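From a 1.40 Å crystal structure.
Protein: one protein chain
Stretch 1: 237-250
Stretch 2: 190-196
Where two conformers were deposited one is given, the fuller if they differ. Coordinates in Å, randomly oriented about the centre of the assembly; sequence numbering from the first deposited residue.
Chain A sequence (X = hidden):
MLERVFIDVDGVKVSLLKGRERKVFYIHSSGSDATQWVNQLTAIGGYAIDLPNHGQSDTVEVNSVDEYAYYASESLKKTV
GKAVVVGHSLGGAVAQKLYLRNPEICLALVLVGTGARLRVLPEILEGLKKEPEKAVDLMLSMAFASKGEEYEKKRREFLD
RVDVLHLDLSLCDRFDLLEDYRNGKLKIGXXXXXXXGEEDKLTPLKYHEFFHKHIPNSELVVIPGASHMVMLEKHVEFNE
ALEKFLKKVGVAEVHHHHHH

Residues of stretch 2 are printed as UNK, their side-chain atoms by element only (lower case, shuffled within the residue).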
ATOM      1  N   GLU A 237       3.166  -0.490 -16.911  1.00 14.98           N
ATOM      2  CA  GLU A 237       1.767  -0.110 -17.036  1.00 14.86           C
ATOM      3  C   GLU A 237       1.274   0.627 -15.799  1.00 14.16           C
ATOM      4  O   GLU A 237       0.560   1.615 -15.904  1.00 16.39           O
ATOM      5  CB  GLU A 237       0.922  -1.349 -17.282  1.00 17.66           C
ATOM      6  CG  GLU A 237       1.254  -2.036 -18.621  1.00 19.09           C
ATOM      7  CD  GLU A 237       2.382  -3.055 -18.607  1.00 22.98           C
ATOM      8  OE1 GLU A 237       3.142  -3.216 -17.639  1.00 17.79           O
ATOM      9  OE2 GLU A 237       2.600  -3.732 -19.651  1.00 22.23           O
ATOM     10  N   PHE A 238       1.700   0.151 -14.648  1.00 13.75           N
ATOM     11  CA  PHE A 238       1.363   0.824 -13.399  1.00 15.26           C
ATOM     12  C   PHE A 238       1.917   2.236 -13.391  1.00 14.19           C
ATOM     13  O   PHE A 238       1.184   3.184 -13.101  1.00 14.07           O
ATOM     14  CB  PHE A 238       1.892   0.006 -12.216  1.00 13.76           C
ATOM     15  CG  PHE A 238       1.527   0.594 -10.861  1.00 12.49           C
ATOM     16  CD1 PHE A 238       2.292   1.597 -10.317  1.00 15.62           C
ATOM     17  CD2 PHE A 238       0.439   0.123 -10.152  1.00 13.47           C
ATOM     18  CE1 PHE A 238       1.959   2.171  -9.087  1.00 14.89           C
ATOM     19  CE2 PHE A 238       0.111   0.668  -8.924  1.00 14.82           C
ATOM     20  CZ  PHE A 238       0.847   1.704  -8.411  1.00 13.92           C
ATOM     21  N   ASN A 239       3.188   2.373 -13.758  1.00 12.99           N
ATOM     22  CA  ASN A 239       3.829   3.668 -13.742  1.00 14.01           C
ATOM     23  C   ASN A 239       3.193   4.621 -14.725  1.00 14.66           C
ATOM     24  O   ASN A 239       3.067   5.806 -14.464  1.00 14.99           O
ATOM     25  CB  ASN A 239       5.300   3.553 -14.038  1.00 13.32           C
ATOM     26  CG  ASN A 239       6.105   2.947 -12.896  1.00 15.33           C
ATOM     27  OD1 ASN A 239       5.563   2.664 -11.825  1.00 15.30           O
ATOM     28  ND2 ASN A 239       7.378   2.709 -13.119  1.00 16.20           N
ATOM     29  N   GLU A 240       2.824   4.122 -15.906  1.00 13.58           N
ATOM     30  CA  GLU A 240       2.185   4.996 -16.878  1.00 16.35           C
ATOM     31  C   GLU A 240       0.867   5.569 -16.353  1.00 15.40           C
ATOM     32  O   GLU A 240       0.565   6.750 -16.539  1.00 15.86           O
ATOM     33  CB  GLU A 240       2.006   4.219 -18.197  1.00 20.95           C
ATOM     34  CG  GLU A 240       1.357   4.984 -19.333  1.00 23.09           C
ATOM     35  CD  GLU A 240       1.218   4.138 -20.595  1.00 26.67           C
ATOM     36  OE1 GLU A 240       2.086   3.274 -20.866  1.00 20.73           O
ATOM     37  OE2 GLU A 240       0.216   4.349 -21.313  1.00 29.49           O
ATOM     38  N   ALA A 241       0.058   4.725 -15.705  1.00 14.32           N
ATOM     39  CA  ALA A 241      -1.200   5.161 -15.128  1.00 14.68           C
ATOM     40  C   ALA A 241      -0.968   6.181 -14.020  1.00 15.06           C
ATOM     41  O   ALA A 241      -1.647   7.189 -13.931  1.00 17.40           O
ATOM     42  CB  ALA A 241      -1.983   3.986 -14.571  1.00 18.57           C
ATOM     43  N   LEU A 242      -0.008   5.887 -13.153  1.00 13.96           N
ATOM     44  CA  LEU A 242       0.295   6.797 -12.045  1.00 15.14           C
ATOM     45  C   LEU A 242       0.801   8.126 -12.553  1.00 17.38           C
ATOM     46  O   LEU A 242       0.355   9.156 -12.067  1.00 16.97           O
ATOM     47  CB  LEU A 242       1.261   6.130 -11.070  1.00 15.75           C
ATOM     48  CG  LEU A 242       1.692   6.961  -9.845  1.00 15.40           C
ATOM     49  CD1 LEU A 242       0.497   7.443  -9.065  1.00 18.89           C
ATOM     50  CD2 LEU A 242       2.593   6.119  -8.950  1.00 19.24           C
ATOM     51  N   GLU A 243       1.699   8.104 -13.534  1.00 16.21           N
ATOM     52  CA  GLU A 243       2.238   9.347 -14.085  0.60 16.96           C
ATOM     53  C   GLU A 243       1.162  10.217 -14.733  1.00 19.46           C
ATOM     54  O   GLU A 243       1.165  11.458 -14.545  1.00 20.93           O
ATOM     55  CB  GLU A 243       3.384   9.070 -15.049  0.60 18.91           C
ATOM     56  CG  GLU A 243       4.091  10.329 -15.532  0.60 21.03           C
ATOM     57  CD  GLU A 243       4.777  11.121 -14.411  0.60 32.64           C
ATOM     58  OE1 GLU A 243       5.270  10.532 -13.423  0.60 31.64           O
ATOM     59  OE2 GLU A 243       4.822  12.359 -14.518  0.60 41.79           O
ATOM     60  N   LYS A 244       0.233   9.606 -15.462  1.00 16.57           N
ATOM     61  CA  LYS A 244      -0.879  10.339 -16.049  0.60 18.73           C
ATOM     62  C   LYS A 244      -1.701  11.029 -14.952  1.00 18.81           C
ATOM     63  O   LYS A 244      -2.072  12.203 -15.062  1.00 21.25           O
ATOM     64  CB  LYS A 244      -1.755   9.404 -16.879  0.60 22.08           C
ATOM     65  CG  LYS A 244      -2.952  10.060 -17.541  0.60 22.65           C
ATOM     66  CD  LYS A 244      -3.499   9.165 -18.651  0.60 28.63           C
ATOM     67  CE  LYS A 244      -4.860   9.630 -19.150  0.60 41.00           C
ATOM     68  NZ  LYS A 244      -5.973   9.101 -18.310  0.60 34.61           N
ATOM     69  N   PHE A 245      -1.948  10.322 -13.859  1.00 17.96           N
ATOM     70  CA  PHE A 245      -2.686  10.885 -12.724  1.00 17.39           C
ATOM     71  C   PHE A 245      -1.916  12.010 -12.030  1.00 17.29           C
ATOM     72  O   PHE A 245      -2.499  13.042 -11.635  1.00 19.07           O
ATOM     73  CB  PHE A 245      -2.995   9.760 -11.721  1.00 17.46           C
ATOM     74  CG  PHE A 245      -3.772  10.192 -10.513  1.00 15.22           C
ATOM     75  CD1 PHE A 245      -5.103  10.545 -10.609  1.00 16.87           C
ATOM     76  CD2 PHE A 245      -3.194  10.178  -9.251  1.00 16.07           C
ATOM     77  CE1 PHE A 245      -5.834  10.902  -9.497  1.00 16.15           C
ATOM     78  CE2 PHE A 245      -3.910  10.524  -8.137  1.00 16.94           C
ATOM     79  CZ  PHE A 245      -5.229  10.893  -8.250  1.00 17.14           C
ATOM     80  N   LEU A 246      -0.621  11.828 -11.831  1.00 17.84           N
ATOM     81  CA  LEU A 246       0.202  12.875 -11.208  1.00 17.21           C
ATOM     82  C   LEU A 246       0.162  14.152 -12.034  1.00 22.97           C
ATOM     83  O   LEU A 246       0.100  15.241 -11.467  1.00 23.25           O
ATOM     84  CB  LEU A 246       1.630  12.388 -10.985  1.00 17.55           C
ATOM     85  CG  LEU A 246       1.776  11.249  -9.959  1.00 17.96           C
ATOM     86  CD1 LEU A 246       3.221  10.764  -9.865  1.00 21.68           C
ATOM     87  CD2 LEU A 246       1.258  11.611  -8.577  1.00 20.23           C
ATOM     88  N   LYS A 247       0.185  14.025 -13.364  1.00 22.18           N
ATOM     89  CA  LYS A 247       0.015  15.202 -14.279  0.60 28.15           C
ATOM     90  C   LYS A 247      -1.290  15.885 -14.029  1.00 25.93           C
ATOM     91  O   LYS A 247      -1.355  17.113 -13.912  1.00 28.33           O
ATOM     92  CB  LYS A 247      -0.050  14.818 -15.776  0.60 37.31           C
ATOM     93  CG  LYS A 247       0.935  15.581 -16.646  0.60 58.12           C
ATOM     94  CD  LYS A 247       0.590  15.493 -18.138  0.60 36.82           C
ATOM     95  CE  LYS A 247       1.140  16.675 -18.983  0.60 64.65           C
ATOM     96  NZ  LYS A 247       0.266  17.879 -18.847  0.60 50.98           N
ATOM     97  N   LYS A 248      -2.358  15.097 -13.945  1.00 24.16           N
ATOM     98  CA  LYS A 248      -3.699  15.615 -13.715  0.60 24.54           C
ATOM     99  C   LYS A 248      -3.802  16.415 -12.419  1.00 29.50           C
ATOM    100  O   LYS A 248      -4.419  17.473 -12.385  1.00 30.02           O
ATOM    101  CB  LYS A 248      -4.713  14.477 -13.709  0.60 31.35           C
ATOM    102  CG  LYS A 248      -6.160  14.934 -13.562  0.60 39.21           C
ATOM    103  CD  LYS A 248      -7.118  13.762 -13.618  0.60 55.07           C
ATOM    104  CE  LYS A 248      -7.511  13.291 -12.224  0.60 43.26           C
ATOM    105  NZ  LYS A 248      -8.630  14.105 -11.677  0.60 60.47           N
ATOM    106  N   VAL A 249      -3.185  15.919 -11.354  1.00 22.82           N
ATOM    107  CA  VAL A 249      -3.209  16.587 -10.058  0.60 24.92           C
ATOM    108  C   VAL A 249      -2.165  17.720  -9.936  1.00 23.73           C
ATOM    109  O   VAL A 249      -2.175  18.485  -8.964  1.00 35.45           O
ATOM    110  CB  VAL A 249      -3.021  15.516  -8.953  0.60 23.00           C
ATOM    111  CG1 VAL A 249      -2.625  16.115  -7.591  0.60 25.05           C
ATOM    112  CG2 VAL A 249      -4.293  14.697  -8.847  0.60 35.65           C
ATOM    113  N   GLY A 250      -1.239  17.819 -10.874  1.00 25.44           N
ATOM    114  CA  GLY A 250      -0.221  18.892 -10.848  1.00 24.43           C
ATOM    115  C   GLY A 250       1.013  18.647 -10.010  1.00 30.27           C
ATOM    116  O   GLY A 250       1.697  19.586  -9.613  1.00 29.98           O
ATOM    117  N   UNK A 190     -10.472  14.475  -2.120  1.00 19.48           N
ATOM    118  CA  UNK A 190      -9.315  14.679  -2.990  1.00 17.91           C
ATOM    119  C   UNK A 190      -9.400  13.782  -4.215  1.00 15.90           C
ATOM    120  O   UNK A 190     -10.112  12.757  -4.168  1.00 18.33           O
ATOM    121  c   UNK A 190      -7.766  15.507  -1.175  1.00 22.34           C
ATOM    122  c   UNK A 190      -7.966  14.462  -2.257  1.00 17.40           C
ATOM    123  c   UNK A 190      -7.818  13.061  -1.699  1.00 20.38           C
ATOM    124  N   UNK A 191      -8.670  14.121  -5.276  1.00 16.90           N
ATOM    125  CA  UNK A 191      -8.621  13.229  -6.425  1.00 17.43           C
ATOM    126  C   UNK A 191      -8.088  11.868  -6.005  1.00 16.66           C
ATOM    127  O   UNK A 191      -7.157  11.777  -5.197  1.00 16.40           O
ATOM    128  c   UNK A 191      -7.874  15.345  -5.513  1.00 17.22           C
ATOM    129  c   UNK A 191      -7.673  13.923  -7.393  1.00 18.50           C
ATOM    130  c   UNK A 191      -7.727  15.368  -6.980  1.00 21.46           C
ATOM    131  N   UNK A 192      -8.642  10.821  -6.586  1.00 17.26           N
ATOM    132  CA  UNK A 192      -8.317   9.458  -6.224  1.00 14.39           C
ATOM    133  C   UNK A 192      -8.123   8.646  -7.499  1.00 16.65           C
ATOM    134  O   UNK A 192      -8.890   8.762  -8.453  1.00 18.72           O
ATOM    135  o   UNK A 192      -9.468   9.641  -4.067  1.00 19.47           O
ATOM    136  c   UNK A 192      -9.109   7.483  -4.885  1.00 19.19           C
ATOM    137  c   UNK A 192      -9.401   8.885  -5.302  1.00 17.08           C
ATOM    138  N   UNK A 193      -7.102   7.809  -7.486  1.00 14.83           N
ATOM    139  CA  UNK A 193      -6.853   6.821  -8.535  1.00 15.23           C
ATOM    140  C   UNK A 193      -6.957   5.472  -7.884  1.00 14.23           C
ATOM    141  O   UNK A 193      -6.376   5.242  -6.806  1.00 14.98           O
ATOM    142  c   UNK A 193      -5.989   6.189 -11.459  1.00 20.92           C
ATOM    143  c   UNK A 193      -5.479   7.017  -9.153  1.00 14.80           C
ATOM    144  c   UNK A 193      -3.646   6.261 -10.633  1.00 15.79           C
ATOM    145  c   UNK A 193      -5.079   6.029 -10.251  1.00 16.49           C
ATOM    146  N   UNK A 194      -7.747   4.578  -8.486  1.00 14.31           N
ATOM    147  CA  UNK A 194      -7.988   3.248  -7.914  1.00 14.07           C
ATOM    148  C   UNK A 194      -7.429   2.253  -8.915  1.00 14.77           C
ATOM    149  O   UNK A 194      -7.820   2.289 -10.098  1.00 15.48           O
ATOM    150  c   UNK A 194      -9.488   3.013  -7.660  1.00 14.97           C
ATOM    151  c   UNK A 194      -9.751   1.661  -7.060  1.00 15.75           C
ATOM    152  c   UNK A 194     -10.084   4.122  -6.779  1.00 16.28           C
ATOM    153  N   UNK A 195      -6.471   1.427  -8.502  1.00 12.91           N
ATOM    154  CA  UNK A 195      -5.766   0.538  -9.398  1.00 13.53           C
ATOM    155  C   UNK A 195      -5.872  -0.884  -8.888  1.00 14.23           C
ATOM    156  O   UNK A 195      -5.618  -1.133  -7.696  1.00 14.44           O
ATOM    157  c   UNK A 195      -3.553  -0.089 -10.443  1.00 17.86           C
ATOM    158  c   UNK A 195      -2.593   2.796 -10.056  1.00 21.64           C
ATOM    159  c   UNK A 195      -4.055   2.323 -10.039  1.00 19.62           C
ATOM    160  c   UNK A 195      -4.267   0.889  -9.533  1.00 15.71           C
ATOM    161  N   UNK A 196      -6.203  -1.837  -9.770  1.00 13.97           N
ATOM    162  CA  UNK A 196      -6.229  -3.236  -9.393  1.00 15.40           C
ATOM    163  C   UNK A 196      -5.763  -4.053 -10.578  1.00 15.06           C
ATOM    164  O   UNK A 196      -6.038  -3.701 -11.721  1.00 15.16           O
ATOM    165  c   UNK A 196      -8.688  -3.479  -9.979  1.00 18.57           C
ATOM    166  c   UNK A 196      -7.640  -3.659  -8.898  1.00 14.68           C
ATOM    167  c   UNK A 196      -7.664  -5.074  -8.354  1.00 15.75           C
TER
HETATM  168  O   HOH W   1      -9.366  11.165 -10.161  1.00 25.83           O

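Position 190 carries three side-chain carbons, one bonded to CA and bearing the other two, so the chain forks at its first atom. None is within contact distance of stretch 1. A beta-branched, all-carbon side chain of this size is valine, Val190; the contact itself makes no demand on it.

Position 191 also has three carbons, but they close a ring onto the backbone N. Its CB lies 3.8 Å from Val249 CG2 and 4.0 Å from Phe245 CZ, a compact apolar surface against the last turn of the helix. The ring identifies Pro191, which suits a place just before the strand, where its phi of -59° is natural to proline.

At position 192 one carbon carries an oxygen and a second carbon. The CA-to-CB bond points away from the helix, and only the backbone comes close, the 192 C atom being 3.7 Å from Phe245 CZ. This is Thr192, whose OG1 donates a hydrogen bond to Val190 O (3.2 Å), so the hydroxyl is satisfied locally although the residue is buried. A water O lies 3.0 Å from Thr192 O, within hydrogen-bonding distance, and accepts a weak bond from Lys248 NZ (3.4 Å from the water O).

Position 193 has four carbons forked at the second. Its CA-to-CB bond points toward the helix; its CB sits 3.7 Å from the centroid of the Phe245 ring, almost exactly on the ring normal, a CH-pi contact. A terminal carbon reaches Phe245 CB at 3.7 Å and lies 4.0 Å from Ala241 O. This is Leu193: forking beyond CB leaves a methylene to face the ring while a methyl, CD2, reaches the helix.

Position 194 repeats the three-carbon fork, and its side chain does not reach stretch 1. It is Val194; beta-branching is well suited to its extended backbone.

Position 195 has four carbons forked at the first, one arm two carbons long. Its CA-to-CB bond points toward the helix, and the longer arm's terminal carbon is 3.6 Å from Phe238 CE2. This is Ile195, its long arm helping span a gap where Ile195 CA and Phe238 CA are 8.2 Å apart.

Position 196 is again a three-carbon fork, its CA-to-CB bond pointing away from the helix, without contact. Val196 suits a buried, extended site.

The helix and strand run nearly antiparallel. Strand alternation turns the CA-to-CB bonds of Leu193 and Ile195 toward the helix, and Pro191 extends this apolar row to meet Phe238, Phe245 and Val249. No direct hydrogen bond crosses the interface; close apolar packing, centred on the Phe245 ring, joins the two segments.

Stretch 2 190-196: VPTLVIV
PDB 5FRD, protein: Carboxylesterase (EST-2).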